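Local coordinates for protein trehalose-6-phosphate phosphatase (Neosartorya fumigata, PDB 5DXL) that belongs to the trehalose-phosphatase family of the HAD clan, with a Rossmann-like core domain built on a mostly parallel sheet, at residues Thr53-Pro58 with Pro81-Ser86; Phe192-Leu197 with Phe225-Lys230. All coordinates share one frame; numbering follows the deposited sequence.

Contact 1. Residues Thr53-Pro58 with Pro81-Ser86; sequences TLAADP and PELGLS
Two torsions of Glu82 set its side chain beside Ala55: CG lies next to the backbone N and opposite the carbonyl carbon (chi1 -60°), and the chain then bends at chi2 (84°). The methylene part of the side chain therefore runs alongside the Ala55 carbonyl. Ala55 O is 3.3 Å from Glu82 CB and 3.4 Å from Glu82 CG. These two methylenes make the closest approaches; Glu82 CD is 4.0 Å from Ala55 O. No hydrogen bond crosses between the two segments. The Ala55 methyl meets the first of the same methylenes: Ala55 CB is 3.8 Å from Glu82 CB. Leu83 adds one branch, with CD2 4.0 Å from Ala55 CB. Ala55 uses its CB toward both residues and its O toward Glu82 alone. The backbones come close here, at 5.7 Å between Ala55 CA and Glu82 CA. The setting is the Rossmann-like HAD core. Ala55 sits near the C-terminal end of helix 45-56, and Glu82 and Leu83 belong to the segment that runs into strand 84-87. That strand is parallel to its neighbour, strand 60-65, to which helix 70-77 connects it in a beta-alpha-beta crossover. Leu54 and Leu83 both pack on Val62 of strand 60-65, and Ala55 also touches Ile80. Past the helix, Asp57 OD2 forms a salt bridge with Arg59. The carbonyl of Leu83 accepts a hydrogen bond from Arg94 NH2.

Contact 2. Residues Phe192-Leu197 with Phe225-Lys230; sequences FIAARL and FRALKK
Three alanines make this contact, Ala227 on one helix and Ala194 and Ala195 on the other. Along 225-230, Phe225 comes first and has its CB directed away from the facing helix; its ring packs on Cys214, Ser240 and Thr242 of the sheet. Ala227 is the one residue of 225-230 in direct contact with that helix. Its CB lies 4.3 Å from Ala194 CB and 4.2 Å from Ala195 CB. Ala227 CB also comes 4.2 Å from Ala195 N, so it rests against backbone as well as methyls. These short side chains let the helices approach to 5.6 Å between Ala195 CA and Ala227 CA. The side chains that meet are all apolar, and no hydrogen bond crosses. Leu228, with CG beside its backbone N (chi1 -78°), packs on Val212, Cys214 and Met24; Ala194 packs on Met24 too, so both helices lie against the same part of the sheet. Lys230 N bonds to Ala227 O at 3.0 Å. Such neighbouring helices, packed over parallel strands in successive beta-alpha units, are characteristic of the Rossmann-like HAD core.

Both contacts lie against the same core sheet, but they involve different elements. Contact 1 joins a helix end to the segment entering a strand; contact 2 joins two helices. Contact 1 lies further out: its centre is about 17 Å from the centre of the chain, against about 10 Å for contact 2. Its touching residues are nonetheless more buried, while contact 2 is partly open. Neither uses hydrogen bonds between its segments. Contact 1 mixes apolar packing with carbons set against a carbonyl oxygen; contact 2 is alanine methyls. Their helices both reach strand 21-25, through Leu54 beside contact 1 and Ala194 in contact 2. Ser86 OG also packs on Ile193 CD1 at 4.1 Å.

Contact 1. Residues Thr53-Pro58 with Pro81-Ser86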
ATOM      1  N   THR A  53       8.486 -13.339 -13.707  1.00 12.08           N
ATOM      2  CA  THR A  53       9.803 -13.108 -14.282  1.00 12.91           C
ATOM      3  C   THR A  53      10.585 -12.071 -13.473  1.00 12.21           C
ATOM      4  O   THR A  53      11.773 -12.253 -13.209  1.00 12.78           O
ATOM      5  CB  THR A  53       9.677 -12.680 -15.754  1.00 14.98           C
ATOM      6  OG1 THR A  53       9.109 -13.770 -16.500  1.00 16.16           O
ATOM      7  CG2 THR A  53      11.036 -12.300 -16.347  1.00 12.91           C
ATOM      8  N   LEU A  54       9.917 -11.004 -13.046  1.00 10.52           N
ATOM      9  CA  LEU A  54      10.597  -9.987 -12.249  1.00  8.96           C
ATOM     10  C   LEU A  54      11.099 -10.568 -10.922  1.00  9.27           C
ATOM     11  O   LEU A  54      12.232 -10.311 -10.508  1.00 11.01           O
ATOM     12  CB  LEU A  54       9.655  -8.793 -11.997  1.00  8.98           C
ATOM     13  CG  LEU A  54      10.315  -7.605 -11.288  1.00  9.56           C
ATOM     14  CD1 LEU A  54      11.239  -6.874 -12.255  1.00 11.13           C
ATOM     15  CD2 LEU A  54       9.261  -6.635 -10.734  1.00  9.57           C
ATOM     16  N   ALA A  55      10.260 -11.369 -10.277  1.00 10.92           N
ATOM     17  CA  ALA A  55      10.568 -11.887  -8.948  1.00  8.76           C
ATOM     18  C   ALA A  55      11.565 -13.041  -8.994  1.00 10.09           C
ATOM     19  O   ALA A  55      12.158 -13.380  -7.983  1.00 11.11           O
ATOM     20  CB  ALA A  55       9.288 -12.331  -8.242  1.00 10.48           C
ATOM     21  N   ALA A  56      11.743 -13.622 -10.169  1.00 10.71           N
ATOM     22  CA  ALA A  56      12.652 -14.765 -10.304  1.00 12.32           C
ATOM     23  C   ALA A  56      14.104 -14.354 -10.067  1.00 12.75           C
ATOM     24  O   ALA A  56      14.919 -15.150  -9.579  1.00 13.10           O
ATOM     25  CB  ALA A  56      12.503 -15.388 -11.674  1.00 14.81           C
ATOM     26  N   ASP A  57      14.424 -13.115 -10.418  1.00 10.90           N
ATOM     27  CA  ASP A  57      15.765 -12.558 -10.236  1.00 11.06           C
ATOM     28  C   ASP A  57      15.983 -12.227  -8.764  1.00 14.37           C
ATOM     29  O   ASP A  57      15.296 -11.377  -8.197  1.00 12.39           O
ATOM     30  CB  ASP A  57      15.923 -11.311 -11.115  1.00 14.02           C
ATOM     31  CG  ASP A  57      17.330 -10.724 -11.104  1.00 14.97           C
ATOM     32  OD1 ASP A  57      18.089 -10.895 -10.129  1.00 14.85           O
ATOM     33  OD2 ASP A  57      17.655 -10.046 -12.104  1.00 22.73           O
ATOM     34  N   PRO A  58      16.954 -12.883  -8.128  1.00 11.77           N
ATOM     35  CA  PRO A  58      17.121 -12.713  -6.684  1.00 11.42           C
ATOM     36  C   PRO A  58      17.677 -11.348  -6.290  1.00 13.54           C
ATOM     37  O   PRO A  58      17.683 -11.026  -5.101  1.00 16.50           O
ATOM     38  CB  PRO A  58      18.107 -13.839  -6.321  1.00 15.57           C
ATOM     39  CG  PRO A  58      18.909 -13.997  -7.544  1.00 14.49           C
ATOM     40  CD  PRO A  58      17.933 -13.835  -8.684  1.00 13.33           C
ATOM     41  N   PRO A  81       6.674 -17.904  -5.458  1.00 12.07           N
ATOM     42  CA  PRO A  81       7.125 -17.948  -4.065  1.00 14.55           C
ATOM     43  C   PRO A  81       7.949 -16.729  -3.658  1.00 11.70           C
ATOM     44  O   PRO A  81       7.965 -16.372  -2.486  1.00 14.11           O
ATOM     45  CB  PRO A  81       7.969 -19.232  -4.014  1.00 15.57           C
ATOM     46  CG  PRO A  81       8.403 -19.456  -5.420  1.00 19.66           C
ATOM     47  CD  PRO A  81       7.283 -18.959  -6.286  1.00 16.44           C
ATOM     48  N   GLU A  82       8.594 -16.083  -4.622  1.00 11.89           N
ATOM     49  CA  GLU A  82       9.459 -14.957  -4.308  1.00 11.20           C
ATOM     50  C   GLU A  82       8.705 -13.664  -4.007  1.00  9.87           C
ATOM     51  O   GLU A  82       9.299 -12.703  -3.524  1.00 11.09           O
ATOM     52  CB  GLU A  82      10.438 -14.704  -5.464  1.00 10.38           C
ATOM     53  CG  GLU A  82      11.370 -15.885  -5.793  1.00 11.94           C
ATOM     54  CD  GLU A  82      10.742 -16.901  -6.720  1.00 17.18           C
ATOM     55  OE1 GLU A  82       9.562 -16.746  -7.097  1.00 16.15           O
ATOM     56  OE2 GLU A  82      11.437 -17.878  -7.081  1.00 19.13           O
ATOM     57  N   LEU A  83       7.412 -13.613  -4.311  1.00  9.28           N
ATOM     58  CA  LEU A  83       6.685 -12.366  -4.069  1.00  8.86           C
ATOM     59  C   LEU A  83       6.476 -12.138  -2.592  1.00 10.03           C
ATOM     60  O   LEU A  83       6.016 -13.033  -1.880  1.00 11.24           O
ATOM     61  CB  LEU A  83       5.318 -12.365  -4.743  1.00 12.05           C
ATOM     62  CG  LEU A  83       5.221 -12.262  -6.252  1.00 12.48           C
ATOM     63  CD1 LEU A  83       3.734 -12.268  -6.629  1.00 12.31           C
ATOM     64  CD2 LEU A  83       5.884 -10.975  -6.732  1.00 12.66           C
ATOM     65  N   GLY A  84       6.780 -10.928  -2.142  1.00  7.80           N
ATOM     66  CA  GLY A  84       6.293 -10.478  -0.852  1.00  8.51           C
ATOM     67  C   GLY A  84       4.856 -10.011  -1.020  1.00  9.12           C
ATOM     68  O   GLY A  84       4.540  -9.328  -1.990  1.00  8.77           O
ATOM     69  N   LEU A  85       3.978 -10.397  -0.097  1.00  8.40           N
ATOM     70  CA  LEU A  85       2.557 -10.047  -0.207  1.00  7.77           C
ATOM     71  C   LEU A  85       2.081  -9.324   1.046  1.00  9.99           C
ATOM     72  O   LEU A  85       2.275  -9.807   2.152  1.00 10.01           O
ATOM     73  CB  LEU A  85       1.702 -11.296  -0.450  1.00  9.18           C
ATOM     74  CG  LEU A  85       2.094 -12.094  -1.705  1.00  9.73           C
ATOM     75  CD1 LEU A  85       1.331 -13.419  -1.715  1.00 10.09           C
ATOM     76  CD2 LEU A  85       1.823 -11.294  -2.992  1.00 11.09           C
ATOM     77  N   SER A  86       1.458  -8.166   0.855  1.00  6.80           N
ATOM     78  CA  SER A  86       0.822  -7.420   1.942  1.00  7.90           C
ATOM     79  C   SER A  86      -0.655  -7.306   1.600  1.00  7.88           C
ATOM     80  O   SER A  86      -1.010  -6.718   0.581  1.00  9.29           O
ATOM     81  CB  SER A  86       1.463  -6.044   2.114  1.00  9.29           C
ATOM     82  OG  SER A  86       0.716  -5.237   3.027  1.00 10.07           O
TER

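Contact 2. Residues Phe192-Leu197 with Phe225-Lys230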
ATOM      1  N   PHE A 192       3.582   3.587   6.259  1.00 22.45           N
ATOM      2  CA  PHE A 192       4.149   2.830   7.360  1.00 24.64           C
ATOM      3  C   PHE A 192       4.692   1.546   6.771  1.00 22.23           C
ATOM      4  O   PHE A 192       5.846   1.151   6.990  1.00 22.21           O
ATOM      5  CB  PHE A 192       3.080   2.566   8.434  1.00 24.21           C
ATOM      6  CG  PHE A 192       3.583   1.819   9.635  1.00 29.00           C
ATOM      7  CD1 PHE A 192       3.753   0.442   9.595  1.00 25.42           C
ATOM      8  CD2 PHE A 192       3.860   2.490  10.816  1.00 32.52           C
ATOM      9  CE1 PHE A 192       4.210  -0.252  10.704  1.00 28.06           C
ATOM     10  CE2 PHE A 192       4.314   1.802  11.931  1.00 35.59           C
ATOM     11  CZ  PHE A 192       4.488   0.431  11.873  1.00 30.76           C
ATOM     12  N   ILE A 193       3.850   0.908   5.967  1.00 25.77           N
ATOM     13  CA  ILE A 193       4.240  -0.310   5.292  1.00 21.18           C
ATOM     14  C   ILE A 193       5.520  -0.111   4.458  1.00 24.15           C
ATOM     15  O   ILE A 193       6.480  -0.844   4.633  1.00 20.11           O
ATOM     16  CB  ILE A 193       3.072  -0.829   4.409  1.00 19.82           C
ATOM     17  CG1 ILE A 193       1.847  -1.135   5.298  1.00 19.83           C
ATOM     18  CG2 ILE A 193       3.518  -2.040   3.591  1.00 20.09           C
ATOM     19  CD1 ILE A 193       0.523  -1.380   4.526  1.00 19.09           C
ATOM     20  N   ALA A 194       5.545   0.908   3.599  1.00 18.98           N
ATOM     21  CA  ALA A 194       6.704   1.193   2.737  1.00 15.13           C
ATOM     22  C   ALA A 194       7.993   1.607   3.468  1.00 21.42           C
ATOM     23  O   ALA A 194       9.098   1.258   3.054  1.00 20.03           O
ATOM     24  CB  ALA A 194       6.330   2.290   1.726  1.00 15.40           C
ATOM     25  N   ALA A 195       7.859   2.391   4.530  1.00 19.09           N
ATOM     26  CA  ALA A 195       9.040   2.797   5.281  1.00 24.91           C
ATOM     27  C   ALA A 195       9.670   1.585   5.948  1.00 24.83           C
ATOM     28  O   ALA A 195      10.887   1.450   5.980  1.00 26.21           O
ATOM     29  CB  ALA A 195       8.689   3.853   6.320  1.00 21.24           C
ATOM     30  N   ARG A 196       8.816   0.709   6.469  1.00 27.42           N
ATOM     31  CA  ARG A 196       9.251  -0.504   7.151  1.00 32.77           C
ATOM     32  C   ARG A 196      10.089  -1.369   6.211  1.00 34.11           C
ATOM     33  O   ARG A 196      11.129  -1.900   6.590  1.00 35.83           O
ATOM     34  CB  ARG A 196       8.037  -1.282   7.666  1.00 38.32           C
ATOM     35  CG  ARG A 196       8.337  -2.231   8.812  1.00 47.75           C
ATOM     36  CD  ARG A 196       7.196  -3.220   9.036  1.00 45.55           C
ATOM     37  NE  ARG A 196       6.879  -3.980   7.826  1.00 49.83           N
ATOM     38  CZ  ARG A 196       7.677  -4.895   7.277  1.00 47.32           C
ATOM     39  NH1 ARG A 196       8.857  -5.174   7.821  1.00 56.58           N
ATOM     40  NH2 ARG A 196       7.302  -5.532   6.175  1.00 49.49           N
ATOM     41  N   LEU A 197       9.637  -1.485   4.968  1.00 29.41           N
ATOM     42  CA  LEU A 197      10.352  -2.261   3.961  1.00 31.64           C
ATOM     43  C   LEU A 197      11.746  -1.734   3.656  1.00 29.99           C
ATOM     44  O   LEU A 197      12.676  -2.505   3.440  1.00 31.25           O
ATOM     45  CB  LEU A 197       9.542  -2.312   2.670  1.00 28.26           C
ATOM     46  CG  LEU A 197       8.616  -3.515   2.611  1.00 30.74           C
ATOM     47  CD1 LEU A 197       7.769  -3.465   1.360  1.00 26.79           C
ATOM     48  CD2 LEU A 197       9.467  -4.781   2.653  1.00 28.51           C
ATOM     49  N   PHE A 225       4.744   7.154  -1.450  1.00 12.42           N
ATOM     50  CA  PHE A 225       5.622   8.140  -2.086  1.00 11.06           C
ATOM     51  C   PHE A 225       6.182   9.094  -1.029  1.00 12.82           C
ATOM     52  O   PHE A 225       7.368   9.427  -1.051  1.00 13.56           O
ATOM     53  CB  PHE A 225       4.891   8.946  -3.167  1.00 11.48           C
ATOM     54  CG  PHE A 225       4.143   8.109  -4.176  1.00 11.50           C
ATOM     55  CD1 PHE A 225       4.634   6.884  -4.613  1.00 11.75           C
ATOM     56  CD2 PHE A 225       2.933   8.564  -4.690  1.00 11.39           C
ATOM     57  CE1 PHE A 225       3.927   6.119  -5.545  1.00 10.74           C
ATOM     58  CE2 PHE A 225       2.219   7.813  -5.617  1.00  9.79           C
ATOM     59  CZ  PHE A 225       2.713   6.590  -6.052  1.00 10.39           C
ATOM     60  N   ARG A 226       5.319   9.511  -0.106  1.00 14.19           N
ATOM     61  CA  ARG A 226       5.741  10.352   1.019  1.00 13.77           C
ATOM     62  C   ARG A 226       6.832   9.680   1.825  1.00 17.94           C
ATOM     63  O   ARG A 226       7.838  10.297   2.168  1.00 19.33           O
ATOM     64  CB  ARG A 226       4.564  10.674   1.945  1.00 17.61           C
ATOM     65  CG  ARG A 226       3.687  11.782   1.457  1.00 22.71           C
ATOM     66  CD  ARG A 226       2.697  12.262   2.530  1.00 24.12           C
ATOM     67  NE  ARG A 226       1.714  13.138   1.909  1.00 28.71           N
ATOM     68  CZ  ARG A 226       0.549  12.722   1.420  1.00 29.57           C
ATOM     69  NH1 ARG A 226       0.208  11.444   1.514  1.00 25.85           N
ATOM     70  NH2 ARG A 226      -0.281  13.585   0.845  1.00 34.33           N
ATOM     71  N   ALA A 227       6.629   8.407   2.145  1.00 14.05           N
ATOM     72  CA  ALA A 227       7.603   7.679   2.936  1.00 15.07           C
ATOM     73  C   ALA A 227       8.954   7.597   2.238  1.00 16.29           C
ATOM     74  O   ALA A 227       9.999   7.710   2.878  1.00 18.46           O
ATOM     75  CB  ALA A 227       7.083   6.274   3.257  1.00 18.63           C
ATOM     76  N   LEU A 228       8.949   7.381   0.927  1.00 12.09           N
ATOM     77  CA  LEU A 228      10.203   7.254   0.207  1.00 14.88           C
ATOM     78  C   LEU A 228      10.938   8.592   0.146  1.00 17.31           C
ATOM     79  O   LEU A 228      12.164   8.624   0.128  1.00 17.75           O
ATOM     80  CB  LEU A 228       9.963   6.701  -1.195  1.00 14.26           C
ATOM     81  CG  LEU A 228       9.740   5.189  -1.191  1.00 15.76           C
ATOM     82  CD1 LEU A 228       9.356   4.728  -2.580  1.00 13.76           C
ATOM     83  CD2 LEU A 228      11.001   4.483  -0.734  1.00 17.59           C
ATOM     84  N   LYS A 229      10.192   9.689   0.142  1.00 18.08           N
ATOM     85  CA  LYS A 229      10.816  11.016   0.183  1.00 19.73           C
ATOM     86  C   LYS A 229      11.496  11.247   1.538  1.00 25.09           C
ATOM     87  O   LYS A 229      12.370  12.108   1.664  1.00 29.59           O
ATOM     88  CB  LYS A 229       9.782  12.104  -0.119  1.00 20.46           C
ATOM     89  CG  LYS A 229       9.487  12.226  -1.602  1.00 20.47           C
ATOM     90  CD  LYS A 229       8.216  13.024  -1.893  1.00 25.71           C
ATOM     91  CE  LYS A 229       8.402  14.499  -1.659  1.00 30.39           C
ATOM     92  NZ  LYS A 229       7.254  15.262  -2.241  1.00 34.57           N
ATOM     93  N   LYS A 230      11.123  10.447   2.532  1.00 19.49           N
ATOM     94  CA  LYS A 230      11.727  10.498   3.866  1.00 23.61           C
ATOM     95  C   LYS A 230      12.744   9.390   4.126  1.00 25.85           C
ATOM     96  O   LYS A 230      13.222   9.239   5.250  1.00 25.76           O
ATOM     97  CB  LYS A 230      10.636  10.419   4.938  1.00 24.47           C
ATOM     98  CG  LYS A 230       9.713  11.605   4.955  1.00 29.04           C
ATOM     99  CD  LYS A 230       8.499  11.364   5.832  1.00 30.06           C
ATOM    100  CE  LYS A 230       8.869  11.252   7.293  1.00 31.50           C
ATOM    101  NZ  LYS A 230       7.650  11.271   8.147  1.00 45.85           N
TER